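PDB 3VAS: putative adenosine kinase from Schistosoma mansoni, which catalyses, as an adenosine kinase of the ribokinase-like pfkB family, the ATP-dependent phosphorylation of adenosine to AMP. Local coordinates for residues D36-A41 with V143-K148; D43-K48 with D68-K73; D54-A59 with R150-Y155. All blocks are in the same frame, centred on the assembly; numbering follows the deposited sequence.

Interaction 1. Residues D36-A41 with V143-K148. With ADN (adenosine), chain C.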
loop_
_atom_site.group_PDB
_atom_site.type_symbol
_atom_site.label_atom_id
_atom_site.label_comp_id
_atom_site.label_asym_id
_atom_site.label_seq_id
_atom_site.Cartn_x
_atom_site.Cartn_y
_atom_site.Cartn_z
ATOM N N ASP A 36 1.533 10.574 -8.698
ATOM C CA ASP A 36 2.989 10.462 -8.646
ATOM C C ASP A 36 3.640 11.377 -9.678
ATOM O O ASP A 36 3.253 11.395 -10.847
ATOM C CB ASP A 36 3.446 9.017 -8.868
ATOM C CG ASP A 36 3.149 8.116 -7.676
ATOM O OD1 ASP A 36 2.727 8.640 -6.619
ATOM O OD2 ASP A 36 3.351 6.884 -7.794
ATOM N N ILE A 37 4.627 12.146 -9.235
ATOM C CA ILE A 37 5.394 12.980 -10.143
ATOM C C ILE A 37 6.842 12.497 -10.141
ATOM O O ILE A 37 7.616 12.821 -9.245
ATOM C CB ILE A 37 5.307 14.460 -9.753
ATOM C CG1 ILE A 37 3.842 14.864 -9.562
ATOM C CG2 ILE A 37 5.996 15.335 -10.799
ATOM C CD1 ILE A 37 3.650 16.335 -9.244
ATOM N N ILE A 38 7.190 11.711 -11.156
ATOM C CA ILE A 38 8.469 11.020 -11.198
ATOM C C ILE A 38 9.508 11.806 -11.985
ATOM O O ILE A 38 9.316 12.110 -13.164
ATOM C CB ILE A 38 8.310 9.617 -11.809
ATOM C CG1 ILE A 38 7.163 8.876 -11.113
ATOM C CG2 ILE A 38 9.616 8.836 -11.714
ATOM C CD1 ILE A 38 6.810 7.556 -11.755
ATOM N N VAL A 39 10.614 12.124 -11.322
ATOM C CA VAL A 39 11.633 12.987 -11.901
ATOM C C VAL A 39 13.026 12.410 -11.683
ATOM O O VAL A 39 13.305 11.831 -10.633
ATOM C CB VAL A 39 11.553 14.419 -11.299
ATOM C CG1 VAL A 39 11.392 14.367 -9.783
ATOM C CG2 VAL A 39 12.765 15.257 -11.685
ATOM N N ASP A 40 13.884 12.539 -12.691
ATOM C CA ASP A 40 15.305 12.276 -12.520
ATOM C C ASP A 40 15.914 13.417 -11.710
ATOM O O ASP A 40 16.113 14.523 -12.222
ATOM C CB ASP A 40 16.003 12.146 -13.873
ATOM C CG ASP A 40 15.632 10.865 -14.600
ATOM O OD1 ASP A 40 15.290 9.872 -13.920
ATOM O OD2 ASP A 40 15.687 10.851 -15.849
ATOM N N ALA A 41 16.198 13.144 -10.442
ATOM C CA ALA A 41 16.644 14.179 -9.518
ATOM C C ALA A 41 18.158 14.344 -9.501
ATOM O O ALA A 41 18.905 13.373 -9.645
ATOM C CB ALA A 41 16.133 13.884 -8.116
ATOM N N VAL A 143 8.393 11.909 -6.585
ATOM C CA VAL A 143 9.208 10.699 -6.591
ATOM C C VAL A 143 10.552 11.007 -7.239
ATOM O O VAL A 143 10.651 11.150 -8.458
ATOM C CB VAL A 143 8.509 9.537 -7.319
ATOM C CG1 VAL A 143 9.318 8.249 -7.180
ATOM C CG2 VAL A 143 7.102 9.346 -6.769
ATOM N N LEU A 144 11.581 11.124 -6.411
ATOM C CA LEU A 144 12.895 11.552 -6.874
ATOM C C LEU A 144 13.775 10.359 -7.233
ATOM O O LEU A 144 14.182 9.591 -6.364
ATOM C CB LEU A 144 13.572 12.416 -5.812
ATOM C CG LEU A 144 13.305 13.923 -5.877
ATOM C CD1 LEU A 144 11.817 14.248 -5.866
ATOM C CD2 LEU A 144 14.019 14.632 -4.739
ATOM N N VAL A 145 14.062 10.202 -8.520
ATOM C CA VAL A 145 14.827 9.050 -8.977
ATOM C C VAL A 145 16.255 9.421 -9.374
ATOM O O VAL A 145 16.480 10.397 -10.094
ATOM C CB VAL A 145 14.123 8.335 -10.155
ATOM C CG1 VAL A 145 14.991 7.205 -10.696
ATOM C CG2 VAL A 145 12.760 7.804 -9.718
ATOM N N SER A 146 17.217 8.646 -8.885
ATOM C CA SER A 146 18.592 8.765 -9.346
ATOM C C SER A 146 19.287 7.415 -9.238
ATOM O O SER A 146 18.754 6.475 -8.647
ATOM C CB SER A 146 19.350 9.832 -8.550
ATOM O OG SER A 146 19.422 9.495 -7.178
ATOM N N GLU A 147 20.476 7.318 -9.819
ATOM C CA GLU A 147 21.246 6.085 -9.757
ATOM C C GLU A 147 21.673 5.804 -8.320
ATOM O O GLU A 147 21.793 4.650 -7.911
ATOM C CB GLU A 147 22.463 6.172 -10.679
ATOM C CG GLU A 147 23.258 4.884 -10.778
ATOM C CD GLU A 147 24.391 4.985 -11.776
ATOM O OE1 GLU A 147 24.111 5.233 -12.968
ATOM O OE2 GLU A 147 25.562 4.825 -11.369
ATOM N N LYS A 148 21.881 6.872 -7.554
ATOM C CA LYS A 148 22.306 6.762 -6.161
ATOM C C LYS A 148 21.141 6.439 -5.224
ATOM O O LYS A 148 21.241 5.541 -4.387
ATOM C CB LYS A 148 22.971 8.066 -5.710
ATOM C CG LYS A 148 24.208 7.889 -4.841
ATOM C CD LYS A 148 25.475 8.118 -5.650
ATOM C CE LYS A 148 25.472 9.498 -6.291
ATOM N NZ LYS A 148 26.595 9.686 -7.254
HETATM O "O5'" ADN C . 4.631 2.294 -2.895
HETATM C "C5'" ADN C . 4.846 3.404 -3.764
HETATM C "C4'" ADN C . 3.631 4.298 -3.822
HETATM O "O4'" ADN C . 3.386 4.866 -2.526
HETATM C "C3'" ADN C . 3.708 5.488 -4.786
HETATM O "O3'" ADN C . 2.867 5.245 -5.914
HETATM C "C2'" ADN C . 3.139 6.674 -3.973
HETATM O "O2'" ADN C . 2.130 7.408 -4.631
HETATM C "C1'" ADN C . 2.596 6.003 -2.710
HETATM N N9 ADN C . 2.649 6.836 -1.508
HETATM C C8 ADN C . 3.660 7.578 -1.100
HETATM N N7 ADN C . 3.237 8.258 0.136
HETATM C C5 ADN C . 1.896 7.864 0.421
HETATM C C6 ADN C . 1.022 8.202 1.449
HETATM N N6 ADN C . 1.442 9.118 2.476
HETATM N N1 ADN C . -0.257 7.660 1.473
HETATM C C2 ADN C . -0.662 6.787 0.496
HETATM N N3 ADN C . 0.199 6.450 -0.515
HETATM C C4 ADN C . 1.500 7.014 -0.536
HETATM O O HOH W 1 18.670 11.693 -11.951
#
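Ile38 and Val143 stand side by side on one face of a parallel strand pair, both pointing the same way, with Ile38 CG1 4.1 Å from Val143 CB. The other branch of Ile38 serves the next residue on that face: CG2, turned anti to the backbone N, slants across Val145 and meets its CG2 at 3.9 Å. On the reverse face Val39 and Leu144 also run alongside each other, through CG1 of the valine and CD1 of the leucine. Beyond them Ala41 presses its methyl group against the branch point of Leu144, CB to CG 3.6 Å, while Met45 of helix 44-48 and Ile66 of helix 65-70 touch the same leucine.

Four backbone hydrogen bonds tie 36-41 to 143-145, running Val143 N to Ile37 O, Val39 N to Val143 O, Val145 N to Val39 O and Ala41 N to Val145 O. A water closes the end of the ladder by donating to both Ala41 O and Val145 O.

Two residues before Ile38, Asp36 leaves the strand with CG beside its own backbone N (chi1 -72°), and its carboxylate faces the ribose with both oxygens. Adenosine O3' donates to OD2 at 2.5 Å, and O2' to OD1, modelled at a doubtfully short 2.4 Å. An aspartate at a strand position reading both ribose hydroxyls is a feature of the nucleoside site of adenosine kinases in the ribokinase family.

Interaction 2. Residues D43-K48 with D68-K73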
loop_
_atom_site.group_PDB
_atom_site.type_symbol
_atom_site.label_atom_id
_atom_site.label_comp_id
_atom_site.label_asym_id
_atom_site.label_seq_id
_atom_site.Cartn_x
_atom_site.Cartn_y
_atom_site.Cartn_z
ATOM N N ASP A 43 21.720 15.259 -7.539
ATOM C CA ASP A 43 22.223 14.775 -6.259
ATOM C C ASP A 43 22.040 15.769 -5.115
ATOM O O ASP A 43 21.903 15.363 -3.959
ATOM C CB ASP A 43 23.694 14.371 -6.384
ATOM C CG ASP A 43 23.933 13.390 -7.518
ATOM O OD1 ASP A 43 23.591 12.199 -7.357
ATOM O OD2 ASP A 43 24.461 13.811 -8.571
ATOM N N PHE A 44 22.033 17.063 -5.427
ATOM C CA PHE A 44 21.890 18.077 -4.380
ATOM C C PHE A 44 20.532 18.003 -3.693
ATOM O O PHE A 44 20.409 18.339 -2.517
ATOM C CB PHE A 44 22.175 19.498 -4.903
ATOM C CG PHE A 44 21.096 20.069 -5.801
ATOM C CD1 PHE A 44 19.941 20.627 -5.266
ATOM C CD2 PHE A 44 21.262 20.089 -7.180
ATOM C CE1 PHE A 44 18.959 21.160 -6.090
ATOM C CE2 PHE A 44 20.286 20.626 -8.008
ATOM C CZ PHE A 44 19.132 21.161 -7.463
ATOM N N MET A 45 19.524 17.555 -4.440
ATOM C CA MET A 45 18.144 17.508 -3.957
ATOM C C MET A 45 17.997 16.697 -2.675
ATOM O O MET A 45 17.223 17.062 -1.789
ATOM C CB MET A 45 17.218 16.935 -5.034
ATOM C CG MET A 45 17.099 17.794 -6.279
ATOM S SD MET A 45 16.030 19.219 -6.027
ATOM C CE MET A 45 14.480 18.409 -5.672
ATOM N N TYR A 46 18.743 15.602 -2.579
ATOM C CA TYR A 46 18.648 14.712 -1.423
ATOM C C TYR A 46 19.262 15.341 -0.179
ATOM O O TYR A 46 18.768 15.139 0.930
ATOM C CB TYR A 46 19.274 13.346 -1.737
ATOM C CG TYR A 46 18.635 12.695 -2.939
ATOM C CD1 TYR A 46 17.515 11.881 -2.800
ATOM C CD2 TYR A 46 19.124 12.928 -4.221
ATOM C CE1 TYR A 46 16.912 11.300 -3.906
ATOM C CE2 TYR A 46 18.527 12.350 -5.330
ATOM C CZ TYR A 46 17.423 11.540 -5.165
ATOM O OH TYR A 46 16.827 10.970 -6.265
ATOM N N ARG A 47 20.330 16.114 -0.366
ATOM C CA ARG A 47 20.943 16.847 0.741
ATOM C C ARG A 47 20.080 18.050 1.118
ATOM O O ARG A 47 19.790 18.282 2.293
ATOM C CB ARG A 47 22.361 17.307 0.378
ATOM C CG ARG A 47 23.237 16.225 -0.254
ATOM C CD ARG A 47 24.706 16.645 -0.320
ATOM N NE ARG A 47 24.893 17.954 -0.948
ATOM C CZ ARG A 47 25.172 18.142 -2.236
ATOM N NH1 ARG A 47 25.301 17.104 -3.055
ATOM N NH2 ARG A 47 25.323 19.376 -2.707
ATOM N N LYS A 48 19.670 18.803 0.102
ATOM C CA LYS A 48 18.838 19.988 0.277
ATOM C C LYS A 48 17.576 19.713 1.099
ATOM O O LYS A 48 17.219 20.495 1.980
ATOM C CB LYS A 48 18.470 20.564 -1.091
ATOM C CG LYS A 48 17.578 21.798 -1.057
ATOM C CD LYS A 48 17.469 22.404 -2.450
ATOM C CE LYS A 48 16.554 23.610 -2.473
ATOM N NZ LYS A 48 16.545 24.243 -3.818
ATOM N N ASP A 68 7.538 22.988 -6.849
ATOM C CA ASP A 68 7.853 23.998 -7.854
ATOM C C ASP A 68 9.200 23.687 -8.489
ATOM O O ASP A 68 9.399 23.903 -9.686
ATOM C CB ASP A 68 7.887 25.395 -7.234
ATOM C CG ASP A 68 6.504 25.923 -6.897
ATOM O OD1 ASP A 68 5.546 25.594 -7.629
ATOM O OD2 ASP A 68 6.378 26.668 -5.901
ATOM N N GLU A 69 10.118 23.166 -7.681
ATOM C CA GLU A 69 11.476 22.903 -8.136
ATOM C C GLU A 69 11.554 21.796 -9.191
ATOM O O GLU A 69 12.174 21.980 -10.239
ATOM C CB GLU A 69 12.397 22.584 -6.956
ATOM C CG GLU A 69 13.867 22.519 -7.337
ATOM C CD GLU A 69 14.797 22.621 -6.140
ATOM O OE1 GLU A 69 14.339 22.391 -5.000
ATOM O OE2 GLU A 69 15.989 22.934 -6.342
ATOM N N ILE A 70 10.929 20.653 -8.924
ATOM C CA ILE A 70 10.971 19.546 -9.881
ATOM C C ILE A 70 10.142 19.847 -11.127
ATOM O O ILE A 70 10.303 19.202 -12.160
ATOM C CB ILE A 70 10.493 18.219 -9.267
ATOM C CG1 ILE A 70 9.003 18.293 -8.932
ATOM C CG2 ILE A 70 11.321 17.862 -8.045
ATOM C CD1 ILE A 70 8.456 17.016 -8.347
ATOM N N GLN A 71 9.260 20.836 -11.028
ATOM C CA GLN A 71 8.418 21.224 -12.153
ATOM C C GLN A 71 9.228 21.983 -13.203
ATOM O O GLN A 71 8.745 22.261 -14.302
ATOM C CB GLN A 71 7.234 22.065 -11.669
ATOM C CG GLN A 71 5.997 21.958 -12.543
ATOM C CD GLN A 71 5.491 20.530 -12.668
ATOM O OE1 GLN A 71 5.198 20.059 -13.769
ATOM N NE2 GLN A 71 5.380 19.834 -11.539
ATOM N N LYS A 72 10.468 22.311 -12.857
ATOM C CA LYS A 72 11.371 22.984 -13.780
ATOM C C LYS A 72 12.200 21.955 -14.538
ATOM O O LYS A 72 12.921 22.284 -15.479
ATOM C CB LYS A 72 12.278 23.952 -13.019
ATOM C CG LYS A 72 11.516 25.072 -12.338
ATOM C CD LYS A 72 12.401 25.882 -11.416
ATOM C CE LYS A 72 11.650 27.091 -10.887
ATOM N NZ LYS A 72 11.243 28.004 -11.995
ATOM N N LYS A 73 12.085 20.703 -14.116
ATOM C CA LYS A 73 12.802 19.610 -14.751
ATOM C C LYS A 73 12.021 19.109 -15.959
ATOM O O LYS A 73 10.791 19.083 -15.945
ATOM C CB LYS A 73 13.001 18.469 -13.753
ATOM C CG LYS A 73 14.367 17.822 -13.817
ATOM C CD LYS A 73 15.449 18.798 -13.388
ATOM C CE LYS A 73 16.832 18.174 -13.499
ATOM N NZ LYS A 73 17.906 19.133 -13.115
#
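Glu69 OE2 meets the edge of the Phe44 ring, in its plane, 3.5 Å from Phe44 CE1; the carboxylate is turned 40° from the ring. One face of the same ring is taken by its chain neighbour, Met45 CG, 3.8 Å above the plane and displaced toward the rim. Phe44 reaches the glutamate because its CG is set between the backbone N and the carbonyl carbon, chi1 73°.

Lys48, from the same helix as Phe44, runs out to meet Glu69 coming the other way, its chain fully stretched. Lys48 NZ forms a salt bridge with the carboxylate, 2.9 Å from Glu69 OE2, on the syn side and 29° out of the carboxylate plane; its hydrogen bond to OE1, at 3.1 Å, is weak. Glu69 OE1 is also hydrogen-bonded to Tyr49 OH.

Met45 and Glu69 pass antiparallel to one another, leaving Met45 SD 3.6 Å from Glu69 CD. Bends at chi2 and chi3 of the methionine carry its methyl group on to Ile70, where CE meets CG2 at 4.0 Å and the two side chains lie roughly perpendicular.

Glu69 thus faces a lysine ammonium, a tyrosine hydroxyl and the positively polarised edge of a phenyl ring, surroundings that probably favour its ionised form, while the thioether and isoleucine carry the apolar part between helices 44-48 and 65-70.

Interaction 3. Residues D54-A59 with R150-Y155. With ADN (adenosine), chain C.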
loop_
_atom_site.group_PDB
_atom_site.type_symbol
_atom_site.label_atom_id
_atom_site.label_comp_id
_atom_site.label_asym_id
_atom_site.label_seq_id
_atom_site.Cartn_x
_atom_site.Cartn_y
_atom_site.Cartn_z
ATOM N N ASP A 54 15.161 4.934 -0.440
ATOM C CA ASP A 54 13.974 4.080 -0.358
ATOM C C ASP A 54 12.979 4.512 0.712
ATOM O O ASP A 54 12.249 3.688 1.257
ATOM C CB ASP A 54 14.373 2.619 -0.120
ATOM C CG ASP A 54 15.076 2.003 -1.312
ATOM O OD1 ASP A 54 16.001 1.186 -1.106
ATOM O OD2 ASP A 54 14.703 2.336 -2.457
ATOM N N ASN A 55 12.952 5.804 1.011
ATOM C CA ASN A 55 12.111 6.298 2.088
ATOM C C ASN A 55 10.985 7.192 1.579
ATOM O O ASN A 55 10.980 7.616 0.424
ATOM C CB ASN A 55 12.960 7.049 3.120
ATOM C CG ASN A 55 12.285 7.140 4.474
ATOM O OD1 ASN A 55 11.471 6.284 4.832
ATOM N ND2 ASN A 55 12.614 8.182 5.234
ATOM N N ILE A 56 10.025 7.462 2.450
ATOM C CA ILE A 56 8.975 8.419 2.154
ATOM C C ILE A 56 8.756 9.311 3.376
ATOM O O ILE A 56 8.734 8.833 4.508
ATOM C CB ILE A 56 7.662 7.712 1.698
ATOM C CG1 ILE A 56 6.593 8.736 1.291
ATOM C CG2 ILE A 56 7.158 6.748 2.763
ATOM C CD1 ILE A 56 5.633 9.153 2.404
ATOM N N VAL A 57 8.633 10.612 3.141
ATOM C CA VAL A 57 8.269 11.542 4.199
ATOM C C VAL A 57 7.055 12.365 3.781
ATOM O O VAL A 57 6.838 12.613 2.590
ATOM C CB VAL A 57 9.439 12.484 4.581
ATOM C CG1 VAL A 57 10.628 11.676 5.059
ATOM C CG2 VAL A 57 9.838 13.371 3.410
ATOM N N LEU A 58 6.255 12.765 4.763
ATOM C CA LEU A 58 5.141 13.665 4.520
ATOM C C LEU A 58 5.684 15.085 4.512
ATOM O O LEU A 58 6.362 15.494 5.456
ATOM C CB LEU A 58 4.085 13.510 5.614
ATOM C CG LEU A 58 3.439 12.126 5.764
ATOM C CD1 LEU A 58 2.433 12.115 6.902
ATOM C CD2 LEU A 58 2.771 11.678 4.469
ATOM N N ALA A 59 5.391 15.828 3.449
ATOM C CA ALA A 59 5.872 17.202 3.296
ATOM C C ALA A 59 5.610 18.069 4.524
ATOM O O ALA A 59 4.489 18.135 5.028
ATOM C CB ALA A 59 5.264 17.852 2.058
ATOM N N ARG A 150 16.547 6.638 -4.431
ATOM C CA ARG A 150 15.160 6.941 -4.760
ATOM C C ARG A 150 14.444 7.348 -3.471
ATOM O O ARG A 150 14.677 6.770 -2.405
ATOM C CB ARG A 150 14.463 5.771 -5.467
ATOM C CG ARG A 150 13.925 4.684 -4.551
ATOM C CD ARG A 150 12.486 4.328 -4.906
ATOM N NE ARG A 150 11.920 3.328 -3.999
ATOM C CZ ARG A 150 11.345 3.613 -2.832
ATOM N NH1 ARG A 150 11.261 4.873 -2.417
ATOM N NH2 ARG A 150 10.859 2.638 -2.076
ATOM N N SER A 151 13.593 8.365 -3.563
ATOM C CA SER A 151 13.002 8.951 -2.372
ATOM C C SER A 151 11.697 9.665 -2.707
ATOM O O SER A 151 11.558 10.262 -3.779
ATOM C CB SER A 151 13.997 9.924 -1.727
ATOM O OG SER A 151 13.706 10.138 -0.356
ATOM N N MET A 152 10.746 9.608 -1.781
ATOM C CA MET A 152 9.435 10.213 -1.992
ATOM C C MET A 152 9.101 11.296 -0.973
ATOM O O MET A 152 9.344 11.134 0.224
ATOM C CB MET A 152 8.342 9.141 -1.968
ATOM C CG MET A 152 8.344 8.243 -3.192
ATOM S SD MET A 152 7.074 6.973 -3.098
ATOM C CE MET A 152 7.636 6.023 -1.689
ATOM N N VAL A 153 8.535 12.398 -1.459
ATOM C CA VAL A 153 7.979 13.430 -0.591
ATOM C C VAL A 153 6.502 13.613 -0.924
ATOM O O VAL A 153 6.148 14.029 -2.029
ATOM C CB VAL A 153 8.722 14.770 -0.730
ATOM C CG1 VAL A 153 8.196 15.781 0.296
ATOM C CG2 VAL A 153 10.221 14.561 -0.560
ATOM N N THR A 154 5.643 13.297 0.039
ATOM C CA THR A 154 4.209 13.254 -0.199
ATOM C C THR A 154 3.460 14.458 0.363
ATOM O O THR A 154 3.589 14.784 1.541
ATOM C CB THR A 154 3.596 11.986 0.412
ATOM O OG1 THR A 154 4.195 10.837 -0.198
ATOM C CG2 THR A 154 2.093 11.952 0.185
ATOM N N TYR A 155 2.689 15.115 -0.497
ATOM C CA TYR A 155 1.744 16.141 -0.067
ATOM C C TYR A 155 0.338 15.558 -0.172
ATOM O O TYR A 155 -0.201 15.410 -1.267
ATOM C CB TYR A 155 1.858 17.401 -0.932
ATOM C CG TYR A 155 0.962 18.530 -0.457
ATOM C CD1 TYR A 155 1.280 19.256 0.684
ATOM C CD2 TYR A 155 -0.204 18.860 -1.139
ATOM C CE1 TYR A 155 0.467 20.278 1.136
ATOM C CE2 TYR A 155 -1.028 19.887 -0.694
ATOM C CZ TYR A 155 -0.683 20.591 0.443
ATOM O OH TYR A 155 -1.486 21.614 0.899
HETATM O "O5'" ADN C . 4.631 2.294 -2.895
HETATM C "C5'" ADN C . 4.846 3.404 -3.764
HETATM C "C4'" ADN C . 3.631 4.298 -3.822
HETATM O "O4'" ADN C . 3.386 4.866 -2.526
HETATM C "C3'" ADN C . 3.708 5.488 -4.786
HETATM O "O3'" ADN C . 2.867 5.245 -5.914
HETATM C "C2'" ADN C . 3.139 6.674 -3.973
HETATM O "O2'" ADN C . 2.130 7.408 -4.631
HETATM C "C1'" ADN C . 2.596 6.003 -2.710
HETATM N N9 ADN C . 2.649 6.836 -1.508
HETATM C C8 ADN C . 3.660 7.578 -1.100
HETATM N N7 ADN C . 3.237 8.258 0.136
HETATM C C5 ADN C . 1.896 7.864 0.421
HETATM C C6 ADN C . 1.022 8.202 1.449
HETATM N N6 ADN C . 1.442 9.118 2.476
HETATM N N1 ADN C . -0.257 7.660 1.473
HETATM C C2 ADN C . -0.662 6.787 0.496
HETATM N N3 ADN C . 0.199 6.450 -0.515
HETATM C C4 ADN C . 1.500 7.014 -0.536
#
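Ile56 stands on the face shared with Met152 and Thr154 and points to the adenine. Its CB lies 3.8 Å from Met152 CE. The longer branch starts anti to the backbone N (chi1 -176°), and CG1 rests 3.7 Å from Met152 CB, already near Thr154 OG1 and adenosine N7. At the tip, CD1 is 3.4 Å from Thr154 OG1 and equally close to N7, wedged where hydroxyl and base come together. Thr154 OG1 itself is 2.8 Å from N7, well out of the plane of the base. Leu58, alongside Thr154 and pointing the same way, brings CD2 to 3.5 Å from adenosine N6, so the edge of the base carrying N7 and N6 is lined by both strands.

Backbone hydrogen bonds of the parallel pair hold this surface, among them Thr154 N to Val57 O. At the other end Asp54 OD2 sits over one face of the guanidinium of Arg150, a salt bridge of charges alone, 3.3 Å from NE, to a poorly ordered arginine.

Strand 150-157 is flanked by strand 55-58 and antiparallel strand 138-145. Phe218 of helix 217-222 packs on Ile56 and Leu58. Val153, on the reverse face, packs on Ile66 of helix 65-70, and Ala59, just past the strand, touches Tyr67 there.

Interactions 1 and 3 share adenosine and approach it from different ends: 36-41 supplies the aspartate for the ribose, while 54-59 and 150-155 line the base. Their centres lie 11 Å apart, and the antiparallel pair 138-145 and 150-157 bridges the two contacts: Leu144 N is 2.8 Å from Ser151 O, a probable hydrogen bond, and Val143 CG2 packs on Met152 CG. Interaction 2 stands off the nucleoside, the Ile70 side chain about 12 Å away at the nearest atoms. Its centre is 9 Å from that of interaction 1, and weak hydrogen bonds of Tyr46 OH with Leu144 O and Ser146 OG link them. The Tyr46 ring also touches Ser151, linking interactions 2 and 3.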